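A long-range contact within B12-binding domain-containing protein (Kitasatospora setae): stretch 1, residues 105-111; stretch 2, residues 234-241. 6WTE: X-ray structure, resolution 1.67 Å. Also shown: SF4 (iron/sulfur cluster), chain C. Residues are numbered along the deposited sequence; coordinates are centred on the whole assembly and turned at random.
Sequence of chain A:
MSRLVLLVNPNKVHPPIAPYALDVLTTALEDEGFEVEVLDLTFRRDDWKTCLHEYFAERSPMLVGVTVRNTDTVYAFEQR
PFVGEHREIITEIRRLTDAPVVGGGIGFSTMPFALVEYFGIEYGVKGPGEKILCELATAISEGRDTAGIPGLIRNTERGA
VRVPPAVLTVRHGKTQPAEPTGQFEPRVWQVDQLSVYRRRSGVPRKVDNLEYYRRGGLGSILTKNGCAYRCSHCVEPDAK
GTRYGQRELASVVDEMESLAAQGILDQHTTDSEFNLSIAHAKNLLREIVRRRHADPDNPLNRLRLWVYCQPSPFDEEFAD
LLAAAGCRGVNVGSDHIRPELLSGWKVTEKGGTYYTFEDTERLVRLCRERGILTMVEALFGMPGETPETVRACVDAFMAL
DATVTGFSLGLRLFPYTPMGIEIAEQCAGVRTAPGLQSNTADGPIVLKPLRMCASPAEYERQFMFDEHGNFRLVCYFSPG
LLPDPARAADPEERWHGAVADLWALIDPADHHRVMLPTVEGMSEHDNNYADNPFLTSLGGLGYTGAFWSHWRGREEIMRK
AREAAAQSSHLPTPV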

# COMPACT_ATOMS: atom_id res chain seq x y z
N GLY A 105 3.88 9.77 -2.18
CA GLY A 105 3.75 8.37 -1.81
C GLY A 105 2.32 8.01 -1.48
O GLY A 105 1.47 8.87 -1.23
N ILE A 106 2.03 6.71 -1.51
CA ILE A 106 0.70 6.27 -1.10
C ILE A 106 0.51 6.50 0.40
O ILE A 106 -0.42 7.20 0.82
CB ILE A 106 0.44 4.81 -1.53
CG1 ILE A 106 -0.75 4.21 -0.78
CG2 ILE A 106 1.69 3.93 -1.39
CD1 ILE A 106 -2.06 4.97 -0.93
N GLY A 107 1.41 5.96 1.23
CA GLY A 107 1.35 6.27 2.66
C GLY A 107 1.41 7.76 2.93
O GLY A 107 0.67 8.28 3.78
N PHE A 108 2.27 8.47 2.20
CA PHE A 108 2.33 9.93 2.33
C PHE A 108 0.97 10.57 2.08
O PHE A 108 0.55 11.48 2.82
CB PHE A 108 3.37 10.46 1.35
CG PHE A 108 3.64 11.93 1.48
CD1 PHE A 108 4.63 12.39 2.34
CD2 PHE A 108 2.94 12.86 0.72
CE1 PHE A 108 4.90 13.75 2.45
CE2 PHE A 108 3.21 14.23 0.84
CZ PHE A 108 4.18 14.66 1.69
N SER A 109 0.25 10.11 1.06
CA SER A 109 -1.03 10.69 0.66
C SER A 109 -2.15 10.41 1.65
O SER A 109 -3.23 11.01 1.51
CB SER A 109 -1.42 10.17 -0.72
OG SER A 109 -0.53 10.65 -1.72
N THR A 110 -1.95 9.54 2.65
CA THR A 110 -2.97 9.39 3.68
C THR A 110 -2.93 10.53 4.69
O THR A 110 -3.91 10.74 5.41
CB THR A 110 -2.82 8.06 4.42
OG1 THR A 110 -1.67 8.12 5.28
CG2 THR A 110 -2.65 6.89 3.43
N MET A 111 -1.83 11.26 4.76
CA MET A 111 -1.72 12.37 5.70
C MET A 111 -0.68 13.35 5.18
O MET A 111 0.31 13.64 5.87
CB MET A 111 -1.35 11.85 7.09
CG MET A 111 -0.24 10.79 7.03
SD MET A 111 0.28 10.13 8.62
CE MET A 111 0.69 11.64 9.51
FE1 SF4 C . -12.62 -1.33 -0.77
FE2 SF4 C . -11.40 -0.06 -2.87
FE3 SF4 C . -10.44 -2.45 -2.03
FE4 SF4 C . -10.13 -0.26 -0.48
S1 SF4 C . -9.20 -0.60 -2.53
S2 SF4 C . -10.80 -2.32 0.21
S3 SF4 C . -12.06 0.88 -0.91
S4 SF4 C . -12.51 -2.07 -2.91
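Stretch 2, residues 234-241: CVEPDAKG

Stretch 2 begins with Cys-234, extended and bound to the iron–sulfur cluster, then turns into a short helix that packs on stretch 1, itself a weakly bonded helical turn. The contacts run in opposite order along the two stretches, from Val-235 at Thr-110 to Lys-240 at Ile-106. No hydrogen bond joins the two; the contact is one of van der Waals packing, and the nearest pair of CA atoms is Ser-109 CA and Ala-239 CA, 4.8 Å apart.

Cys-234 does not touch stretch 1. Its SG binds FE4 of the cluster at 2.3 Å, a bond for which a thiolate is well suited, and the same SG accepts a hydrogen bond from Glu-236 N at 3.5 Å. This capping bond satisfies an amide at the beginning of the helix while the loop is still anchored to the metal.

Val-235 makes the first contact. Its CA-to-CB bond points toward stretch 1, and its CB lies 3.8 Å from Thr-110 CG2. A compact branched side chain fits against a methyl group here, while Thr-110 uses its OG1 to donate to Gly-107 O at 2.8 Å, so the polar atom of the threonine is satisfied within its own turn.

The CA-to-CB bond of Glu-236 points sideways, and its carboxylate is hydrogen-bonded elsewhere in the structure. Pro-237 is out of reach of stretch 1; its CG lies 3.6 Å from S3 of the cluster, and its ring suits the first turn of a helix, where the missing amide hydrogen costs little.

With Asp-238 the chain comes back toward stretch 1. The CA-to-CB bond runs sideways, but the t rotamer brings the side-chain end nearer, leaving OD2 3.8 Å from Ser-109 O, a proximity rather than a bond.

Ala-239 is the centre of the contact. Its N donates to Val-235 O at 2.8 Å; four residues on from Val-235, its CB points toward stretch 1 as the valine's does. Its CB lies 3.5 Å from Ile-106 CD1, 3.8 Å from Ser-109 CB and 4.0 Å from Thr-110 CG2, while its O is 3.4 Å from Ser-109 CB. A small methyl suits so close an approach. Ser-109, also small, turns its OG back to Gly-105 O at 2.7 Å.

Lys-240 adds an aliphatic flank: its CD reaches Ile-106 CD1 at 3.4 Å, and its NZ is hydrogen-bonded elsewhere in the structure. The isoleucine thus meets both a methyl and a methylene.

Gly-241 leaves the helix with a phi of 138°. At these backbone angles a CB would jam against the preceding carbonyl oxygen, so glycine suits the exit.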

# COMPACT_ATOMS: atom_id res chain seq x y z
N CYS A 234 -10.57 1.79 4.52
CA CYS A 234 -9.58 1.82 3.45
C CYS A 234 -9.15 3.24 3.11
O CYS A 234 -10.00 4.10 2.86
CB CYS A 234 -10.13 1.13 2.20
SG CYS A 234 -8.84 0.92 0.99
N VAL A 235 -7.83 3.44 3.03
CA VAL A 235 -7.26 4.75 2.69
C VAL A 235 -7.18 5.01 1.20
O VAL A 235 -6.89 6.14 0.80
CB VAL A 235 -5.83 4.89 3.23
CG1 VAL A 235 -5.80 4.77 4.75
CG2 VAL A 235 -4.91 3.84 2.59
N GLU A 236 -7.42 4.00 0.35
CA GLU A 236 -7.02 4.12 -1.04
C GLU A 236 -7.93 5.01 -1.89
O GLU A 236 -7.41 5.71 -2.77
CB GLU A 236 -6.87 2.73 -1.68
CG GLU A 236 -5.87 1.88 -0.91
CD GLU A 236 -5.37 0.67 -1.67
OE1 GLU A 236 -5.41 0.67 -2.93
OE2 GLU A 236 -4.92 -0.28 -0.99
N PRO A 237 -9.25 5.01 -1.72
CA PRO A 237 -10.05 5.98 -2.49
C PRO A 237 -9.54 7.40 -2.30
O PRO A 237 -9.41 8.15 -3.27
CB PRO A 237 -11.47 5.78 -1.95
CG PRO A 237 -11.50 4.33 -1.57
CD PRO A 237 -10.12 4.05 -1.01
N ASP A 238 -9.21 7.79 -1.07
CA ASP A 238 -8.71 9.14 -0.86
C ASP A 238 -7.27 9.28 -1.32
O ASP A 238 -6.92 10.24 -2.02
CB ASP A 238 -8.81 9.54 0.60
CG ASP A 238 -8.07 10.82 0.87
OD1 ASP A 238 -8.53 11.87 0.37
OD2 ASP A 238 -7.01 10.78 1.52
N ALA A 239 -6.41 8.35 -0.91
CA ALA A 239 -4.97 8.53 -1.11
C ALA A 239 -4.54 8.24 -2.55
O ALA A 239 -3.52 8.79 -2.99
CB ALA A 239 -4.20 7.64 -0.14
N LYS A 240 -5.26 7.40 -3.27
CA LYS A 240 -4.99 7.16 -4.69
C LYS A 240 -5.90 7.96 -5.60
O LYS A 240 -5.44 8.50 -6.61
CB LYS A 240 -5.13 5.67 -5.02
CG LYS A 240 -4.36 4.74 -4.10
CD LYS A 240 -2.85 4.90 -4.25
CE LYS A 240 -2.35 4.41 -5.61
NZ LYS A 240 -0.88 4.13 -5.58
N GLY A 241 -7.18 8.04 -5.29
CA GLY A 241 -8.14 8.70 -6.16
C GLY A 241 -9.40 7.87 -6.20
O GLY A 241 -9.37 6.65 -6.12